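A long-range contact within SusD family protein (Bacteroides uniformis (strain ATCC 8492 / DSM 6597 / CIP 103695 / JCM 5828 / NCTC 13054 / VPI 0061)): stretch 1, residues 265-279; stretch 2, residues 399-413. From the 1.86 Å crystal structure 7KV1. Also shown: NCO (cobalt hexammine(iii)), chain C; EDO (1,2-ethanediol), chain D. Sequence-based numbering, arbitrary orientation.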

ATOM      1  N   SER A 265     -11.660 -13.615  15.088  1.00 31.25           N
ATOM      2  CA  SER A 265     -12.160 -12.256  14.734  1.00 29.31           C
ATOM      3  C   SER A 265     -11.942 -11.894  13.259  1.00 27.91           C
ATOM      4  O   SER A 265     -12.528 -10.881  12.820  1.00 28.09           O
ATOM      5  CB  SER A 265     -11.546 -11.213  15.633  1.00 34.26           C
ATOM      6  OG  SER A 265     -11.677 -11.594  16.991  1.00 41.38           O
ATOM      7  N   PHE A 266     -11.234 -12.709  12.477  1.00 24.51           N
ATOM      8  CA  PHE A 266     -10.906 -12.375  11.066  1.00 25.17           C
ATOM      9  C   PHE A 266     -11.408 -13.491  10.149  1.00 23.59           C
ATOM     10  O   PHE A 266     -11.321 -14.669  10.521  1.00 22.64           O
ATOM     11  CB  PHE A 266      -9.392 -12.158  10.907  1.00 25.46           C
ATOM     12  CG  PHE A 266      -8.910 -10.905  11.584  1.00 25.75           C
ATOM     13  CD1 PHE A 266      -9.302  -9.668  11.109  1.00 27.80           C
ATOM     14  CD2 PHE A 266      -8.150 -10.963  12.736  1.00 27.52           C
ATOM     15  CE1 PHE A 266      -8.900  -8.500  11.744  1.00 28.64           C
ATOM     16  CE2 PHE A 266      -7.751  -9.804  13.376  1.00 28.94           C
ATOM     17  CZ  PHE A 266      -8.126  -8.576  12.881  1.00 27.91           C
ATOM     18  N   ARG A 267     -11.912 -13.129   8.982  1.00 21.43           N
ATOM     19  CA  ARG A 267     -12.229 -14.136   7.945  1.00 23.27           C
ATOM     20  C   ARG A 267     -12.202 -13.460   6.583  1.00 22.51           C
ATOM     21  O   ARG A 267     -12.342 -12.234   6.546  1.00 26.12           O
ATOM     22  CB  ARG A 267     -13.577 -14.826   8.209  1.00 23.04           C
ATOM     23  CG  ARG A 267     -14.770 -13.890   8.270  1.00 26.47           C
ATOM     24  CD  ARG A 267     -15.956 -14.267   7.391  1.00 31.37           C
ATOM     25  NE  ARG A 267     -16.425 -15.629   7.535  1.00 33.27           N
ATOM     26  CZ  ARG A 267     -16.383 -16.578   6.596  1.00 35.05           C
ATOM     27  NH1 ARG A 267     -15.867 -16.370   5.387  1.00 35.35           N
ATOM     28  NH2 ARG A 267     -16.861 -17.768   6.884  1.00 35.04           N
ATOM     29  N   LEU A 268     -12.138 -14.254   5.513  1.00 20.99           N
ATOM     30  CA  LEU A 268     -12.347 -13.748   4.145  1.00 20.84           C
ATOM     31  C   LEU A 268     -13.807 -13.332   3.988  1.00 21.85           C
ATOM     32  O   LEU A 268     -14.714 -14.089   4.395  1.00 21.39           O
ATOM     33  CB  LEU A 268     -11.936 -14.826   3.139  1.00 20.01           C
ATOM     34  CG  LEU A 268     -10.457 -15.171   3.102  1.00 20.73           C
ATOM     35  CD1 LEU A 268     -10.185 -16.195   2.019  1.00 24.08           C
ATOM     36  CD2 LEU A 268      -9.612 -13.924   2.846  1.00 22.09           C
ATOM     37  N   ASN A 269     -14.054 -12.163   3.413  1.00 22.31           N
ATOM     38  CA  ASN A 269     -15.430 -11.822   2.971  1.00 23.38           C
ATOM     39  C   ASN A 269     -15.906 -12.903   2.001  1.00 23.43           C
ATOM     40  O   ASN A 269     -15.217 -13.216   1.024  1.00 20.57           O
ATOM     41  CB  ASN A 269     -15.485 -10.444   2.316  1.00 24.12           C
ATOM     42  CG  ASN A 269     -16.879  -9.885   2.246  1.00 25.60           C
ATOM     43  OD1 ASN A 269     -17.800 -10.605   1.872  1.00 27.11           O
ATOM     44  ND2 ASN A 269     -17.034  -8.616   2.608  1.00 25.87           N
ATOM     45  N   PRO A 270     -17.082 -13.530   2.241  1.00 24.57           N
ATOM     46  CA  PRO A 270     -17.586 -14.556   1.335  1.00 26.71           C
ATOM     47  C   PRO A 270     -17.673 -14.061  -0.109  1.00 26.31           C
ATOM     48  O   PRO A 270     -17.532 -14.873  -0.981  1.00 22.49           O
ATOM     49  CB  PRO A 270     -18.985 -14.916   1.878  1.00 29.58           C
ATOM     50  CG  PRO A 270     -18.953 -14.474   3.328  1.00 29.12           C
ATOM     51  CD  PRO A 270     -17.915 -13.373   3.446  1.00 26.80           C
ATOM     52  N   SER A 271     -17.941 -12.757  -0.313  1.00 26.79           N
ATOM     53  CA  SER A 271     -17.994 -12.099  -1.644  1.00 25.53           C
ATOM     54  C   SER A 271     -16.787 -11.160  -1.782  1.00 24.72           C
ATOM     55  O   SER A 271     -16.715 -10.187  -1.020  1.00 22.17           O
ATOM     56  CB  SER A 271     -19.287 -11.318  -1.827  1.00 25.59           C
ATOM     57  OG  SER A 271     -19.151 -10.372  -2.879  1.00 25.22           O
ATOM     58  N   PHE A 272     -15.867 -11.438  -2.701  1.00 23.64           N
ATOM     59  CA  PHE A 272     -14.743 -10.516  -3.007  1.00 20.90           C
ATOM     60  C   PHE A 272     -15.306  -9.156  -3.442  1.00 21.76           C
ATOM     61  O   PHE A 272     -14.748  -8.091  -3.083  1.00 21.22           O
ATOM     62  CB  PHE A 272     -13.909 -11.104  -4.127  1.00 21.06           C
ATOM     63  CG  PHE A 272     -12.691 -10.308  -4.481  1.00 19.86           C
ATOM     64  CD1 PHE A 272     -11.481 -10.520  -3.816  1.00 20.35           C
ATOM     65  CD2 PHE A 272     -12.744  -9.393  -5.507  1.00 20.06           C
ATOM     66  CE1 PHE A 272     -10.351  -9.830  -4.200  1.00 19.41           C
ATOM     67  CE2 PHE A 272     -11.601  -8.730  -5.913  1.00 21.01           C
ATOM     68  CZ  PHE A 272     -10.412  -8.924  -5.241  1.00 21.11           C
ATOM     69  N   ALA A 273     -16.332  -9.186  -4.287  1.00 22.64           N
ATOM     70  CA  ALA A 273     -17.003  -7.957  -4.784  1.00 24.30           C
ATOM     71  C   ALA A 273     -17.463  -7.079  -3.609  1.00 23.44           C
ATOM     72  O   ALA A 273     -17.267  -5.884  -3.678  1.00 24.31           O
ATOM     73  CB  ALA A 273     -18.159  -8.317  -5.677  1.00 26.62           C
ATOM     74  N   ASN A 274     -18.031  -7.654  -2.549  1.00 24.67           N
ATOM     75  CA  ASN A 274     -18.646  -6.934  -1.403  1.00 27.05           C
ATOM     76  C   ASN A 274     -17.579  -6.191  -0.590  1.00 26.15           C
ATOM     77  O   ASN A 274     -17.920  -5.210   0.114  1.00 23.02           O
ATOM     78  CB  ASN A 274     -19.421  -7.895  -0.479  1.00 32.70           C
ATOM     79  CG  ASN A 274     -20.772  -8.383  -0.991  1.00 37.43           C
ATOM     80  OD1 ASN A 274     -21.199  -8.057  -2.104  1.00 38.53           O
ATOM     81  ND2 ASN A 274     -21.448  -9.207  -0.191  1.00 39.00           N
ATOM     82  N   ILE A 275     -16.316  -6.636  -0.637  1.00 24.85           N
ATOM     83  CA  ILE A 275     -15.212  -5.919   0.060  1.00 21.54           C
ATOM     84  C   ILE A 275     -15.258  -4.429  -0.312  1.00 21.94           C
ATOM     85  O   ILE A 275     -15.058  -3.580   0.591  1.00 19.11           O
ATOM     86  CB  ILE A 275     -13.842  -6.515  -0.314  1.00 20.97           C
ATOM     87  CG1 ILE A 275     -13.637  -7.934   0.212  1.00 19.87           C
ATOM     88  CG2 ILE A 275     -12.732  -5.593   0.191  1.00 22.35           C
ATOM     89  CD1 ILE A 275     -12.507  -8.662  -0.483  1.00 19.76           C
ATOM     90  N   TRP A 276     -15.430  -4.135  -1.606  1.00 21.08           N
ATOM     91  CA  TRP A 276     -15.159  -2.799  -2.218  1.00 23.23           C
ATOM     92  C   TRP A 276     -16.370  -1.856  -2.104  1.00 25.89           C
ATOM     93  O   TRP A 276     -16.224  -0.667  -2.447  1.00 24.41           O
ATOM     94  CB  TRP A 276     -14.723  -3.016  -3.671  1.00 22.00           C
ATOM     95  CG  TRP A 276     -13.647  -4.051  -3.688  1.00 23.70           C
ATOM     96  CD1 TRP A 276     -13.748  -5.359  -4.059  1.00 23.10           C
ATOM     97  CD2 TRP A 276     -12.350  -3.902  -3.090  1.00 20.95           C
ATOM     98  NE1 TRP A 276     -12.581  -6.016  -3.780  1.00 20.90           N
ATOM     99  CE2 TRP A 276     -11.708  -5.147  -3.187  1.00 21.30           C
ATOM    100  CE3 TRP A 276     -11.656  -2.814  -2.554  1.00 21.94           C
ATOM    101  CZ2 TRP A 276     -10.409  -5.343  -2.724  1.00 20.44           C
ATOM    102  CZ3 TRP A 276     -10.375  -3.005  -2.102  1.00 21.08           C
ATOM    103  CH2 TRP A 276      -9.775  -4.261  -2.163  1.00 21.60           C
ATOM    104  N   GLU A 277     -17.532  -2.400  -1.737  1.00 27.55           N
ATOM    105  CA  GLU A 277     -18.793  -1.645  -1.527  1.00 28.95           C
ATOM    106  C   GLU A 277     -18.650  -0.890  -0.204  1.00 27.29           C
ATOM    107  O   GLU A 277     -17.831  -1.319   0.647  1.00 23.66           O
ATOM    108  CB  GLU A 277     -20.001  -2.579  -1.465  1.00 33.96           C
ATOM    109  CG  GLU A 277     -20.070  -3.595  -2.586  1.00 40.59           C
ATOM    110  CD  GLU A 277     -20.734  -3.118  -3.862  1.00 50.58           C
ATOM    111  OE1 GLU A 277     -20.872  -1.877  -4.035  1.00 55.17           O
ATOM    112  OE2 GLU A 277     -21.136  -3.995  -4.679  1.00 54.29           O
ATOM    113  N   THR A 278     -19.391   0.195  -0.035  1.00 24.47           N
ATOM    114  CA  THR A 278     -19.410   0.969   1.228  1.00 27.82           C
ATOM    115  C   THR A 278     -19.760   0.053   2.397  1.00 28.70           C
ATOM    116  O   THR A 278     -19.126   0.179   3.444  1.00 30.26           O
ATOM    117  CB  THR A 278     -20.384   2.154   1.173  1.00 30.90           C
ATOM    118  OG1 THR A 278     -20.329   2.716  -0.135  1.00 31.82           O
ATOM    119  CG2 THR A 278     -20.036   3.181   2.221  1.00 33.69           C
ATOM    120  N   GLU A 279     -20.690  -0.882   2.211  1.00 33.31           N
ATOM    121  CA  GLU A 279     -21.096  -1.864   3.263  1.00 33.56           C
ATOM    122  C   GLU A 279     -19.938  -2.819   3.599  1.00 31.20           C
ATOM    123  O   GLU A 279     -19.986  -3.393   4.680  1.00 31.95           O
ATOM    124  CB  GLU A 279     -22.319  -2.670   2.819  1.00 40.30           C
ATOM    125  CG  GLU A 279     -23.565  -1.839   2.561  1.00 47.90           C
ATOM    126  CD  GLU A 279     -23.421  -0.654   1.608  1.00 57.25           C
ATOM    127  OE1 GLU A 279     -22.860  -0.815   0.461  1.00 50.89           O
ATOM    128  OE2 GLU A 279     -23.856   0.444   2.017  1.00 61.32           O
TER
HETATM  129 CO   NCO C 601     -10.630 -18.362  11.197  1.00 23.12          CO
HETATM  130  N1  NCO C 601     -11.882 -17.237  12.290  1.00 22.87           N
HETATM  131  N2  NCO C 601      -9.268 -19.487  10.268  1.00 24.53           N
HETATM  132  N3  NCO C 601     -11.987 -19.910  11.054  1.00 25.49           N
HETATM  133  N4  NCO C 601      -9.916 -19.122  12.869  1.00 22.68           N
HETATM  134  N5  NCO C 601      -9.249 -16.862  11.296  1.00 22.10           N
HETATM  135  N6  NCO C 601     -11.350 -17.635   9.505  1.00 24.55           N
HETATM  136  C1  EDO D 602       5.045   1.128   1.926  1.00 27.41           C
HETATM  137  O1  EDO D 602       4.391   2.299   2.390  1.00 27.28           O
HETATM  138  C2  EDO D 602       4.099   0.089   1.457  1.00 28.52           C
HETATM  139  O2  EDO D 602       3.249  -0.374   2.504  1.00 27.09           O
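Stretch 2 399-413: YNNNYRYYRYAETLL

Stretch 2 runs antiparallel in order to stretch 1: its loop end, through Asn401, lies near Thr278 (CA atoms 7.0 Å apart), and its helix start, at Tyr408, lies near Leu268 (CA atoms 6.4 Å apart). Strand 403-407 joins the two ends, and of its residues only Arg404 and Arg407, with CB toward stretch 1, reach across. Arg404 (m, p, t, chi4 -178°) first bends, then extends, bringing its guanidinium edge to two carbonyls: NH2 donates to Ile275 O at 2.8 Å and lies 3.0 Å from Glu277 O, while NH1 holds Asn402 O of its own stretch at 2.8 Å. Water 1 links Trp276 O (2.8 Å) to Asn401 ND2 (2.9 Å). Trp276 (chi1 -50°, chi2 104°) starts sideways, but its indole reaches both arginines, CZ3 to Arg404 CG at 3.9 Å and CH2 to Arg407 NE at 3.7 Å. Arg407 (m, t, m) lays one guanidinium face against that ring; its nitrogens are hydrogen-bonded elsewhere in the structure. Tyr408, chi1 t, turns a ring face to Phe266, whose CB makes a CH-pi contact 4.2 Å from the centroid. Cobalt hexammine N5 donates to both Phe266 O and Tyr408 OH, each at 3.1 Å. Leu268 (m, t) brings CD1 and CD2 to Leu412 CD1 (3.8 and 3.9 Å), CD2 also meeting Ala409 CB (3.9 Å).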

ATOM      1  N   TYR A 399     -14.825  11.515  -2.880  1.00 30.76           N
ATOM      2  CA  TYR A 399     -15.672  10.313  -2.718  1.00 28.56           C
ATOM      3  C   TYR A 399     -15.386   9.741  -1.337  1.00 25.80           C
ATOM      4  O   TYR A 399     -14.391  10.157  -0.719  1.00 29.85           O
ATOM      5  CB  TYR A 399     -15.383   9.331  -3.858  1.00 25.12           C
ATOM      6  CG  TYR A 399     -15.798   9.816  -5.216  1.00 24.96           C
ATOM      7  CD1 TYR A 399     -14.940  10.573  -5.996  1.00 26.57           C
ATOM      8  CD2 TYR A 399     -17.048   9.524  -5.721  1.00 25.75           C
ATOM      9  CE1 TYR A 399     -15.320  11.036  -7.238  1.00 27.61           C
ATOM     10  CE2 TYR A 399     -17.442   9.948  -6.980  1.00 25.49           C
ATOM     11  CZ  TYR A 399     -16.563  10.699  -7.737  1.00 25.65           C
ATOM     12  OH  TYR A 399     -16.911  11.178  -8.942  1.00 25.28           O
ATOM     13  N   ASN A 400     -16.206   8.814  -0.859  1.00 26.91           N
ATOM     14  CA  ASN A 400     -16.106   8.330   0.544  1.00 28.45           C
ATOM     15  C   ASN A 400     -15.313   7.021   0.629  1.00 25.75           C
ATOM     16  O   ASN A 400     -15.261   6.437   1.738  1.00 28.48           O
ATOM     17  CB  ASN A 400     -17.493   8.125   1.174  1.00 30.80           C
ATOM     18  CG  ASN A 400     -18.295   7.068   0.454  1.00 32.17           C
ATOM     19  OD1 ASN A 400     -17.765   6.340  -0.386  1.00 37.20           O
ATOM     20  ND2 ASN A 400     -19.585   7.003   0.736  1.00 37.17           N
ATOM     21  N   ASN A 401     -14.767   6.520  -0.474  1.00 25.61           N
ATOM     22  CA  ASN A 401     -14.123   5.174  -0.472  1.00 25.24           C
ATOM     23  C   ASN A 401     -12.957   5.151   0.518  1.00 26.81           C
ATOM     24  O   ASN A 401     -11.940   5.840   0.248  1.00 25.89           O
ATOM     25  CB  ASN A 401     -13.574   4.778  -1.839  1.00 26.29           C
ATOM     26  CG  ASN A 401     -14.655   4.773  -2.892  1.00 27.23           C
ATOM     27  OD1 ASN A 401     -15.141   5.839  -3.261  1.00 27.02           O
ATOM     28  ND2 ASN A 401     -15.010   3.595  -3.393  1.00 23.36           N
ATOM     29  N   ASN A 402     -13.064   4.341   1.573  1.00 22.85           N
ATOM     30  CA  ASN A 402     -11.900   3.980   2.425  1.00 23.06           C
ATOM     31  C   ASN A 402     -10.834   3.276   1.564  1.00 23.53           C
ATOM     32  O   ASN A 402     -11.176   2.518   0.620  1.00 19.27           O
ATOM     33  CB  ASN A 402     -12.275   3.050   3.570  1.00 23.57           C
ATOM     34  CG  ASN A 402     -13.088   3.723   4.660  1.00 27.07           C
ATOM     35  OD1 ASN A 402     -13.436   4.898   4.542  1.00 25.35           O
ATOM     36  ND2 ASN A 402     -13.384   2.970   5.711  1.00 23.66           N
ATOM     37  N   TYR A 403      -9.575   3.478   1.908  1.00 22.43           N
ATOM     38  CA  TYR A 403      -8.452   2.800   1.235  1.00 21.88           C
ATOM     39  C   TYR A 403      -8.166   1.538   2.038  1.00 21.42           C
ATOM     40  O   TYR A 403      -7.777   1.670   3.208  1.00 21.09           O
ATOM     41  CB  TYR A 403      -7.205   3.685   1.113  1.00 23.35           C
ATOM     42  CG  TYR A 403      -6.139   2.971   0.331  1.00 24.99           C
ATOM     43  CD1 TYR A 403      -6.400   2.558  -0.969  1.00 27.34           C
ATOM     44  CD2 TYR A 403      -4.939   2.587   0.896  1.00 26.53           C
ATOM     45  CE1 TYR A 403      -5.467   1.846  -1.709  1.00 30.21           C
ATOM     46  CE2 TYR A 403      -3.998   1.861   0.172  1.00 27.38           C
ATOM     47  CZ  TYR A 403      -4.269   1.474  -1.127  1.00 29.17           C
ATOM     48  OH  TYR A 403      -3.372   0.755  -1.863  1.00 31.80           O
ATOM     49  N   ARG A 404      -8.382   0.374   1.434  1.00 21.51           N
ATOM     50  CA  ARG A 404      -8.179  -0.938   2.098  1.00 22.69           C
ATOM     51  C   ARG A 404      -6.670  -1.186   2.068  1.00 22.98           C
ATOM     52  O   ARG A 404      -6.118  -1.344   0.962  1.00 22.80           O
ATOM     53  CB  ARG A 404      -8.962  -2.073   1.422  1.00 22.21           C
ATOM     54  CG  ARG A 404     -10.464  -2.092   1.673  1.00 22.68           C
ATOM     55  CD  ARG A 404     -11.253  -0.880   1.199  1.00 22.61           C
ATOM     56  NE  ARG A 404     -12.687  -1.199   1.206  1.00 21.36           N
ATOM     57  CZ  ARG A 404     -13.658  -0.385   0.825  1.00 23.19           C
ATOM     58  NH1 ARG A 404     -13.391   0.854   0.426  1.00 23.71           N
ATOM     59  NH2 ARG A 404     -14.914  -0.795   0.888  1.00 21.49           N
ATOM     60  N   TYR A 405      -6.009  -1.149   3.219  1.00 22.00           N
ATOM     61  CA  TYR A 405      -4.520  -1.175   3.272  1.00 20.49           C
ATOM     62  C   TYR A 405      -4.027  -2.596   3.513  1.00 19.26           C
ATOM     63  O   TYR A 405      -3.164  -3.050   2.741  1.00 20.10           O
ATOM     64  CB  TYR A 405      -3.955  -0.212   4.323  1.00 21.04           C
ATOM     65  CG  TYR A 405      -2.526   0.173   4.026  1.00 19.25           C
ATOM     66  CD1 TYR A 405      -1.463  -0.690   4.289  1.00 16.78           C
ATOM     67  CD2 TYR A 405      -2.254   1.372   3.406  1.00 19.48           C
ATOM     68  CE1 TYR A 405      -0.158  -0.346   3.968  1.00 17.07           C
ATOM     69  CE2 TYR A 405      -0.956   1.726   3.070  1.00 19.03           C
ATOM     70  CZ  TYR A 405       0.098   0.872   3.356  1.00 20.03           C
ATOM     71  OH  TYR A 405       1.362   1.293   3.030  1.00 18.59           O
ATOM     72  N   TYR A 406      -4.585  -3.265   4.523  1.00 20.81           N
ATOM     73  CA  TYR A 406      -4.264  -4.661   4.903  1.00 18.92           C
ATOM     74  C   TYR A 406      -5.562  -5.453   4.961  1.00 19.05           C
ATOM     75  O   TYR A 406      -6.429  -5.047   5.712  1.00 18.90           O
ATOM     76  CB  TYR A 406      -3.554  -4.726   6.255  1.00 19.91           C
ATOM     77  CG  TYR A 406      -2.139  -4.224   6.200  1.00 19.81           C
ATOM     78  CD1 TYR A 406      -1.274  -4.690   5.219  1.00 20.40           C
ATOM     79  CD2 TYR A 406      -1.686  -3.257   7.082  1.00 17.85           C
ATOM     80  CE1 TYR A 406       0.020  -4.195   5.121  1.00 20.47           C
ATOM     81  CE2 TYR A 406      -0.386  -2.777   7.007  1.00 20.51           C
ATOM     82  CZ  TYR A 406       0.468  -3.238   6.012  1.00 18.32           C
ATOM     83  OH  TYR A 406       1.733  -2.742   5.882  1.00 19.71           O
ATOM     84  N   ARG A 407      -5.651  -6.538   4.197  1.00 16.81           N
ATOM     85  CA  ARG A 407      -6.784  -7.496   4.227  1.00 18.54           C
ATOM     86  C   ARG A 407      -6.289  -8.868   4.713  1.00 18.63           C
ATOM     87  O   ARG A 407      -5.149  -9.251   4.444  1.00 16.60           O
ATOM     88  CB  ARG A 407      -7.382  -7.655   2.825  1.00 18.61           C
ATOM     89  CG  ARG A 407      -7.891  -6.352   2.246  1.00 18.24           C
ATOM     90  CD  ARG A 407      -8.760  -6.626   1.062  1.00 17.79           C
ATOM     91  NE  ARG A 407      -8.105  -6.875  -0.204  1.00 18.91           N
ATOM     92  CZ  ARG A 407      -8.112  -8.030  -0.877  1.00 17.81           C
ATOM     93  NH1 ARG A 407      -8.619  -9.126  -0.345  1.00 18.53           N
ATOM     94  NH2 ARG A 407      -7.583  -8.080  -2.094  1.00 18.25           N
ATOM     95  N   TYR A 408      -7.170  -9.638   5.309  1.00 18.37           N
ATOM     96  CA  TYR A 408      -6.854 -11.005   5.778  1.00 19.77           C
ATOM     97  C   TYR A 408      -6.465 -11.920   4.593  1.00 18.82           C
ATOM     98  O   TYR A 408      -5.774 -12.913   4.875  1.00 19.85           O
ATOM     99  CB  TYR A 408      -8.028 -11.530   6.608  1.00 20.77           C
ATOM    100  CG  TYR A 408      -7.897 -12.931   7.140  1.00 19.97           C
ATOM    101  CD1 TYR A 408      -7.034 -13.235   8.185  1.00 19.82           C
ATOM    102  CD2 TYR A 408      -8.640 -13.960   6.594  1.00 21.98           C
ATOM    103  CE1 TYR A 408      -6.940 -14.525   8.678  1.00 20.43           C
ATOM    104  CE2 TYR A 408      -8.577 -15.251   7.095  1.00 20.88           C
ATOM    105  CZ  TYR A 408      -7.703 -15.539   8.119  1.00 22.47           C
ATOM    106  OH  TYR A 408      -7.626 -16.806   8.603  1.00 21.37           O
ATOM    107  N   ALA A 409      -6.845 -11.630   3.340  1.00 18.11           N
ATOM    108  CA  ALA A 409      -6.324 -12.380   2.165  1.00 18.60           C
ATOM    109  C   ALA A 409      -4.789 -12.312   2.165  1.00 17.90           C
ATOM    110  O   ALA A 409      -4.126 -13.342   1.951  1.00 17.21           O
ATOM    111  CB  ALA A 409      -6.911 -11.891   0.857  1.00 17.78           C
ATOM    112  N   GLU A 410      -4.232 -11.147   2.505  1.00 18.26           N
ATOM    113  CA  GLU A 410      -2.772 -10.946   2.556  1.00 17.16           C
ATOM    114  C   GLU A 410      -2.154 -11.686   3.755  1.00 18.88           C
ATOM    115  O   GLU A 410      -1.030 -12.203   3.626  1.00 16.97           O
ATOM    116  CB  GLU A 410      -2.458  -9.447   2.517  1.00 19.41           C
ATOM    117  CG  GLU A 410      -1.007  -9.191   2.274  1.00 20.16           C
ATOM    118  CD  GLU A 410      -0.544  -7.754   2.160  1.00 22.18           C
ATOM    119  OE1 GLU A 410      -1.352  -6.812   2.353  1.00 22.34           O
ATOM    120  OE2 GLU A 410       0.625  -7.598   1.768  1.00 23.65           O
ATOM    121  N   THR A 411      -2.847 -11.765   4.891  1.00 19.91           N
ATOM    122  CA  THR A 411      -2.436 -12.630   6.031  1.00 19.72           C
ATOM    123  C   THR A 411      -2.227 -14.063   5.520  1.00 18.76           C
ATOM    124  O   THR A 411      -1.151 -14.641   5.779  1.00 17.82           O
ATOM    125  CB  THR A 411      -3.449 -12.557   7.179  1.00 20.33           C
ATOM    126  OG1 THR A 411      -3.791 -11.189   7.451  1.00 18.25           O
ATOM    127  CG2 THR A 411      -2.921 -13.256   8.409  1.00 21.64           C
ATOM    128  N   LEU A 412      -3.199 -14.618   4.786  1.00 17.03           N
ATOM    129  CA  LEU A 412      -3.148 -16.040   4.358  1.00 16.87           C
ATOM    130  C   LEU A 412      -1.990 -16.204   3.372  1.00 18.21           C
ATOM    131  O   LEU A 412      -1.199 -17.152   3.545  1.00 17.38           O
ATOM    132  CB  LEU A 412      -4.492 -16.457   3.746  1.00 16.87           C
ATOM    133  CG  LEU A 412      -5.660 -16.595   4.727  1.00 20.24           C
ATOM    134  CD1 LEU A 412      -6.973 -16.615   3.969  1.00 21.90           C
ATOM    135  CD2 LEU A 412      -5.547 -17.851   5.601  1.00 19.84           C
ATOM    136  N   LEU A 413      -1.850 -15.291   2.406  1.00 16.88           N
ATOM    137  CA  LEU A 413      -0.804 -15.400   1.361  1.00 18.10           C
ATOM    138  C   LEU A 413       0.580 -15.126   1.964  1.00 18.85           C
ATOM    139  O   LEU A 413       1.550 -15.784   1.522  1.00 19.10           O
ATOM    140  CB  LEU A 413      -1.141 -14.506   0.168  1.00 18.40           C
ATOM    141  CG  LEU A 413      -2.419 -14.882  -0.595  1.00 18.99           C
ATOM    142  CD1 LEU A 413      -2.675 -13.931  -1.738  1.00 18.51           C
ATOM    143  CD2 LEU A 413      -2.369 -16.294  -1.159  1.00 20.04           C
TER
HETATM  144  O   HOH W   1     -13.952   0.949  -2.771  1.00 20.42           O